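Side-chain contacts in fusolin (Unidentified entomopoxvirus, PDB 4OW5), which probably binds chitin through a domain related to lytic polysaccharide monooxygenases, enhances virulence, and crystallizes in vivo as viral spindles: residues A59-Q64 and R101-G106; Q65-A70 and C139-H144. One frame throughout, in Å; residues are numbered along the deposited sequence.

Interaction 1 of 2, residues A59-Q64 and R101-G106; sequences AQYMFQ and RIRPFG
The guanidinium group of Arg103 lies flat over one face of the Tyr61 ring, the two planes only 2° from parallel and their centres 4.5 Å apart. The stack is offset: Arg103 NE sits toward the rim of the ring, 3.7 Å from Tyr61 CD2. Before the planar group is reached, the aliphatic part of the arginine already rides on the same face, with Arg103 CD making a CH-pi contact 4.1 Å from the Tyr61 ring centroid. The side chains run past each other in opposite directions, so Arg103 NH2 ends beside Tyr61 CB at 3.8 Å, whereas Tyr61 OH reaches back to Pro104 CA at 3.6 Å. At the ring edge, in its plane, Phe105 O comes within 3.5 Å of Tyr61 CE1, and Gly106 CA approaches obliquely.

The contact joins helix 52-64 to a loop before strand 120-123, both within the helix- and loop-rich part of the LPMO-like domain that follows its first strand. With CG anti to the backbone N (chi1 177°), the Tyr61 ring projects from the helix toward this loop. The Arg103 chain, extended from CG to NE, carries NH2 to a hydrogen bond with Ser57 OG, one helical turn before Tyr61, which helps fix the guanidinium. The loop bends through consecutive cis peptides before Pro104 and Phe105 and is closed by Gly106 N bonding to Ile102 O; Lys108 NZ also binds Phe105 O.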
loop_
_atom_site.group_PDB
_atom_site.type_symbol
_atom_site.label_atom_id
_atom_site.label_comp_id
_atom_site.label_asym_id
_atom_site.label_seq_id
_atom_site.Cartn_x
_atom_site.Cartn_y
_atom_site.Cartn_z
ATOM N N ALA A 59 23.503 20.931 7.097
ATOM C CA ALA A 59 22.843 19.719 6.573
ATOM C C ALA A 59 23.631 18.450 6.947
ATOM O O ALA A 59 23.025 17.429 7.284
ATOM C CB ALA A 59 22.676 19.811 5.068
ATOM N N GLN A 60 24.965 18.516 6.918
ATOM C CA GLN A 60 25.782 17.347 7.283
ATOM C C GLN A 60 25.693 17.097 8.782
ATOM O O GLN A 60 25.671 15.932 9.178
ATOM C CB GLN A 60 27.246 17.478 6.837
ATOM C CG GLN A 60 27.360 17.415 5.340
ATOM C CD GLN A 60 28.714 17.755 4.797
ATOM O OE1 GLN A 60 29.632 18.098 5.525
ATOM N NE2 GLN A 60 28.844 17.671 3.481
ATOM N N TYR A 61 25.572 18.161 9.599
ATOM C CA TYR A 61 25.408 18.036 11.053
ATOM C C TYR A 61 24.124 17.269 11.376
ATOM O O TYR A 61 24.096 16.442 12.291
ATOM C CB TYR A 61 25.389 19.412 11.724
ATOM C CG TYR A 61 25.164 19.391 13.217
ATOM C CD1 TYR A 61 23.881 19.470 13.747
ATOM C CD2 TYR A 61 26.233 19.472 14.101
ATOM C CE1 TYR A 61 23.667 19.518 15.114
ATOM C CE2 TYR A 61 26.032 19.506 15.480
ATOM C CZ TYR A 61 24.747 19.571 15.983
ATOM O OH TYR A 61 24.542 19.661 17.335
ATOM N N MET A 62 23.065 17.534 10.626
ATOM C CA MET A 62 21.794 16.816 10.817
ATOM C C MET A 62 21.989 15.284 10.629
ATOM O O MET A 62 21.439 14.486 11.392
ATOM C CB MET A 62 20.753 17.386 9.838
ATOM C CG MET A 62 19.509 16.576 9.740
ATOM S SD MET A 62 18.245 17.232 8.601
ATOM C CE MET A 62 19.173 17.450 7.181
ATOM N N PHE A 63 22.751 14.871 9.622
ATOM C CA PHE A 63 22.996 13.438 9.376
ATOM C C PHE A 63 24.010 12.808 10.361
ATOM O O PHE A 63 23.811 11.674 10.844
ATOM C CB PHE A 63 23.522 13.229 7.939
ATOM C CG PHE A 63 22.485 13.167 6.853
ATOM C CD1 PHE A 63 21.501 14.128 6.754
ATOM C CD2 PHE A 63 22.586 12.239 5.841
ATOM C CE1 PHE A 63 20.557 14.080 5.725
ATOM C CE2 PHE A 63 21.699 12.240 4.778
ATOM C CZ PHE A 63 20.655 13.120 4.759
ATOM N N GLN A 64 25.132 13.510 10.582
ATOM C CA GLN A 64 26.201 13.064 11.483
ATOM C C GLN A 64 25.721 12.881 12.895
ATOM O O GLN A 64 26.216 11.982 13.577
ATOM C CB GLN A 64 27.352 14.078 11.489
ATOM C CG GLN A 64 28.567 13.677 12.365
ATOM C CD GLN A 64 29.369 14.829 12.922
ATOM O OE1 GLN A 64 28.827 15.830 13.396
ATOM N NE2 GLN A 64 30.673 14.631 13.047
ATOM N N ARG A 101 22.092 27.826 13.555
ATOM C CA ARG A 101 23.198 28.593 14.131
ATOM C C ARG A 101 23.603 28.150 15.518
ATOM O O ARG A 101 24.719 28.463 15.918
ATOM C CB ARG A 101 22.827 30.097 14.205
ATOM C CG ARG A 101 22.742 30.754 12.855
ATOM C CD ARG A 101 22.472 32.242 12.977
ATOM N NE ARG A 101 22.150 32.863 11.691
ATOM C CZ ARG A 101 20.969 32.792 11.074
ATOM N NH1 ARG A 101 19.967 32.095 11.608
ATOM N NH2 ARG A 101 20.788 33.399 9.906
ATOM N N ILE A 102 22.726 27.443 16.260
ATOM C CA ILE A 102 22.958 27.053 17.658
ATOM C C ILE A 102 23.103 25.542 17.778
ATOM O O ILE A 102 22.154 24.794 17.500
ATOM C CB ILE A 102 21.800 27.572 18.552
ATOM C CG1 ILE A 102 21.636 29.100 18.396
ATOM C CG2 ILE A 102 22.046 27.225 20.019
ATOM C CD1 ILE A 102 20.281 29.627 18.866
ATOM N N ARG A 103 24.257 25.116 18.292
ATOM C CA ARG A 103 24.613 23.721 18.435
ATOM C C ARG A 103 25.113 23.383 19.829
ATOM O O ARG A 103 26.081 23.996 20.261
ATOM C CB ARG A 103 25.737 23.404 17.480
ATOM C CG ARG A 103 25.326 23.383 16.077
ATOM C CD ARG A 103 26.547 23.204 15.237
ATOM N NE ARG A 103 26.185 23.139 13.827
ATOM C CZ ARG A 103 27.056 23.043 12.834
ATOM N NH1 ARG A 103 28.356 22.987 13.083
ATOM N NH2 ARG A 103 26.638 22.980 11.595
ATOM N N PRO A 104 24.564 22.385 20.516
ATOM C CA PRO A 104 23.373 21.583 20.165
ATOM C C PRO A 104 22.092 22.458 20.201
ATOM O O PRO A 104 22.109 23.524 20.816
ATOM C CB PRO A 104 23.378 20.471 21.222
ATOM C CG PRO A 104 24.132 21.020 22.387
ATOM C CD PRO A 104 25.088 22.047 21.859
ATOM N N PHE A 105 21.000 22.085 19.494
ATOM C CA PHE A 105 20.848 20.842 18.761
ATOM C C PHE A 105 20.845 21.073 17.230
ATOM O O PHE A 105 20.556 20.146 16.485
ATOM C CB PHE A 105 19.575 20.133 19.240
ATOM C CG PHE A 105 19.738 19.608 20.644
ATOM C CD1 PHE A 105 19.268 20.331 21.732
ATOM C CD2 PHE A 105 20.482 18.463 20.889
ATOM C CE1 PHE A 105 19.487 19.885 23.034
ATOM C CE2 PHE A 105 20.682 18.006 22.197
ATOM C CZ PHE A 105 20.214 18.746 23.262
ATOM N N GLY A 106 21.225 22.264 16.777
ATOM C CA GLY A 106 21.290 22.581 15.353
ATOM C C GLY A 106 19.921 22.600 14.720
ATOM O O GLY A 106 18.922 22.775 15.418
#

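Interaction 2 of 2, residues Q65-A70 and C139-H144; sequences QDNEYA and CPTAIH
Asn67 and Thr141 meet through matching first torsions: in each, the group that makes the contact lies between the backbone N and the carbonyl carbon, with chi1 near +65° placing both the Asn67 amide and Thr141 OG1. The side chains cross at about a right angle, and the amide nitrogen Asn67 ND2 donates to Thr141 OG1 over 3.0 Å. The bond is moderately bent, at 148° at the hydrogen, and the hydroxyl oxygen is tilted 22° out of the amide plane. Nonpolar contact is slight: Thr141 CG2 lies 4.0 Å from Asn67 CB, beside the polar pair.

Asn67 occupies the third position of a type I turn from Gln65 to Glu68, closed by Glu68 N bonding to Gln65 O at 2.9 Å. Thr141 directly follows the end of strand 131-140, where Cys139 forms a disulfide with Cys189. Between the turn and the strand end lies the start of the chain. Asn67 makes a backbone hydrogen bond with Gly2, while Thr141 and Ala142 make theirs with His1; Thr141 OG1 also has a weak bond with His1 O, and Glu68 OE1 bonds with His1 NE2. The contact thus borders the amino-terminal histidine, which together with His144 binds copper or zinc in this protein, although this chain carries no metal: the histidine-brace site of lytic polysaccharide monooxygenases.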
loop_
_atom_site.group_PDB
_atom_site.type_symbol
_atom_site.label_atom_id
_atom_site.label_comp_id
_atom_site.label_asym_id
_atom_site.label_seq_id
_atom_site.Cartn_x
_atom_site.Cartn_y
_atom_site.Cartn_z
ATOM N N GLN A 65 24.777 13.716 13.367
ATOM C CA GLN A 65 24.296 13.642 14.760
ATOM C C GLN A 65 23.110 12.712 14.901
ATOM O O GLN A 65 22.197 13.013 15.662
ATOM C CB GLN A 65 23.928 15.056 15.245
ATOM C CG GLN A 65 25.140 15.983 15.341
ATOM C CD GLN A 65 26.071 15.569 16.454
ATOM O OE1 GLN A 65 25.712 15.553 17.635
ATOM N NE2 GLN A 65 27.241 15.090 16.113
ATOM N N ASP A 66 23.154 11.543 14.259
ATOM C CA ASP A 66 22.053 10.592 14.277
ATOM C C ASP A 66 21.835 9.984 15.664
ATOM O O ASP A 66 20.760 9.504 15.895
ATOM C CB ASP A 66 22.241 9.489 13.218
ATOM C CG ASP A 66 23.458 8.575 13.335
ATOM O OD1 ASP A 66 24.365 8.863 14.176
ATOM O OD2 ASP A 66 23.531 7.615 12.570
ATOM N N ASN A 67 22.805 10.084 16.597
ATOM C CA ASN A 67 22.690 9.594 17.968
ATOM C C ASN A 67 22.318 10.750 18.924
ATOM O O ASN A 67 22.223 10.510 20.120
ATOM C CB ASN A 67 24.008 8.912 18.374
ATOM C CG ASN A 67 25.173 9.877 18.525
ATOM O OD1 ASN A 67 25.113 11.043 18.108
ATOM N ND2 ASN A 67 26.257 9.412 19.063
ATOM N N GLU A 68 22.132 12.002 18.411
ATOM C CA GLU A 68 21.794 13.150 19.245
ATOM C C GLU A 68 20.523 13.858 18.735
ATOM O O GLU A 68 20.455 15.081 18.655
ATOM C CB GLU A 68 22.986 14.124 19.351
ATOM C CG GLU A 68 22.900 15.033 20.565
ATOM C CD GLU A 68 24.125 15.905 20.768
ATOM O OE1 GLU A 68 24.933 15.595 21.674
ATOM O OE2 GLU A 68 24.316 16.858 19.981
ATOM N N TYR A 69 19.478 13.074 18.477
ATOM C CA TYR A 69 18.175 13.619 18.128
ATOM C C TYR A 69 17.481 13.757 19.447
ATOM O O TYR A 69 16.723 12.878 19.872
ATOM C CB TYR A 69 17.427 12.741 17.115
ATOM C CG TYR A 69 17.760 13.093 15.690
ATOM C CD1 TYR A 69 19.065 13.049 15.230
ATOM C CD2 TYR A 69 16.760 13.435 14.785
ATOM C CE1 TYR A 69 19.387 13.447 13.938
ATOM C CE2 TYR A 69 17.055 13.741 13.467
ATOM C CZ TYR A 69 18.376 13.794 13.053
ATOM O OH TYR A 69 18.685 14.128 11.759
ATOM N N ALA A 70 17.890 14.808 20.168
ATOM C CA ALA A 70 17.540 15.020 21.556
ATOM C C ALA A 70 16.993 16.380 21.867
ATOM O O ALA A 70 17.232 17.354 21.147
ATOM C CB ALA A 70 18.794 14.809 22.402
ATOM N N CYS A 139 20.094 1.163 20.023
ATOM C CA CYS A 139 21.544 1.170 20.063
ATOM C C CYS A 139 22.066 2.365 20.857
ATOM O O CYS A 139 22.076 3.481 20.329
ATOM C CB CYS A 139 22.067 1.179 18.632
ATOM S SG CYS A 139 23.865 1.083 18.466
ATOM N N PRO A 140 22.547 2.165 22.109
ATOM C CA PRO A 140 23.100 3.307 22.854
ATOM C C PRO A 140 24.566 3.482 22.499
ATOM O O PRO A 140 25.348 2.558 22.686
ATOM C CB PRO A 140 22.918 2.892 24.307
ATOM C CG PRO A 140 23.062 1.379 24.276
ATOM C CD PRO A 140 22.639 0.918 22.900
ATOM N N THR A 141 24.938 4.628 21.939
ATOM C CA THR A 141 26.338 4.890 21.653
ATOM C C THR A 141 27.033 5.315 22.970
ATOM O O THR A 141 28.248 5.186 23.082
ATOM C CB THR A 141 26.481 5.900 20.534
ATOM O OG1 THR A 141 25.917 7.135 20.925
ATOM C CG2 THR A 141 25.829 5.423 19.248
ATOM N N ALA A 142 26.266 5.891 23.923
ATOM C CA ALA A 142 26.720 6.232 25.269
ATOM C C ALA A 142 25.731 5.635 26.239
ATOM O O ALA A 142 24.531 5.882 26.117
ATOM C CB ALA A 142 26.802 7.721 25.466
ATOM N N ILE A 143 26.217 4.904 27.217
ATOM C CA ILE A 143 25.354 4.247 28.200
ATOM C C ILE A 143 24.875 5.242 29.259
ATOM O O ILE A 143 25.683 5.871 29.927
ATOM C CB ILE A 143 26.078 3.034 28.845
ATOM C CG1 ILE A 143 26.481 1.977 27.778
ATOM C CG2 ILE A 143 25.193 2.401 29.938
ATOM C CD1 ILE A 143 25.310 1.334 27.072
ATOM N N HIS A 144 23.566 5.342 29.440
ATOM C CA HIS A 144 22.969 6.191 30.472
ATOM C C HIS A 144 21.867 5.462 31.191
ATOM O O HIS A 144 20.896 5.003 30.573
ATOM C CB HIS A 144 22.399 7.519 29.970
ATOM C CG HIS A 144 23.363 8.364 29.221
ATOM N ND1 HIS A 144 24.541 8.842 29.797
ATOM C CD2 HIS A 144 23.307 8.783 27.942
ATOM C CE1 HIS A 144 25.160 9.504 28.831
ATOM N NE2 HIS A 144 24.478 9.469 27.706
#

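From the N terminus, the chain passes through strand 2-6 and the early helices to residues 59-64 at the end of helix 52-64, then directly into the turn at 65-70. Interaction 1 closes its loop at 101-106, after 36 intervening residues; interaction 2 closes a longer one, of 68, at 139-144. Because the segments alternate, the two loops cross. Interaction 1 ties a helix to a neighbouring loop, whereas interaction 2 joins this helical region to the end of strand 131-140. The contacts also touch: Tyr69 OH probably hydrogen-bonds with Met62 O at 2.8 Å, and Phe105 CG packs 3.4 Å from Ala70 O.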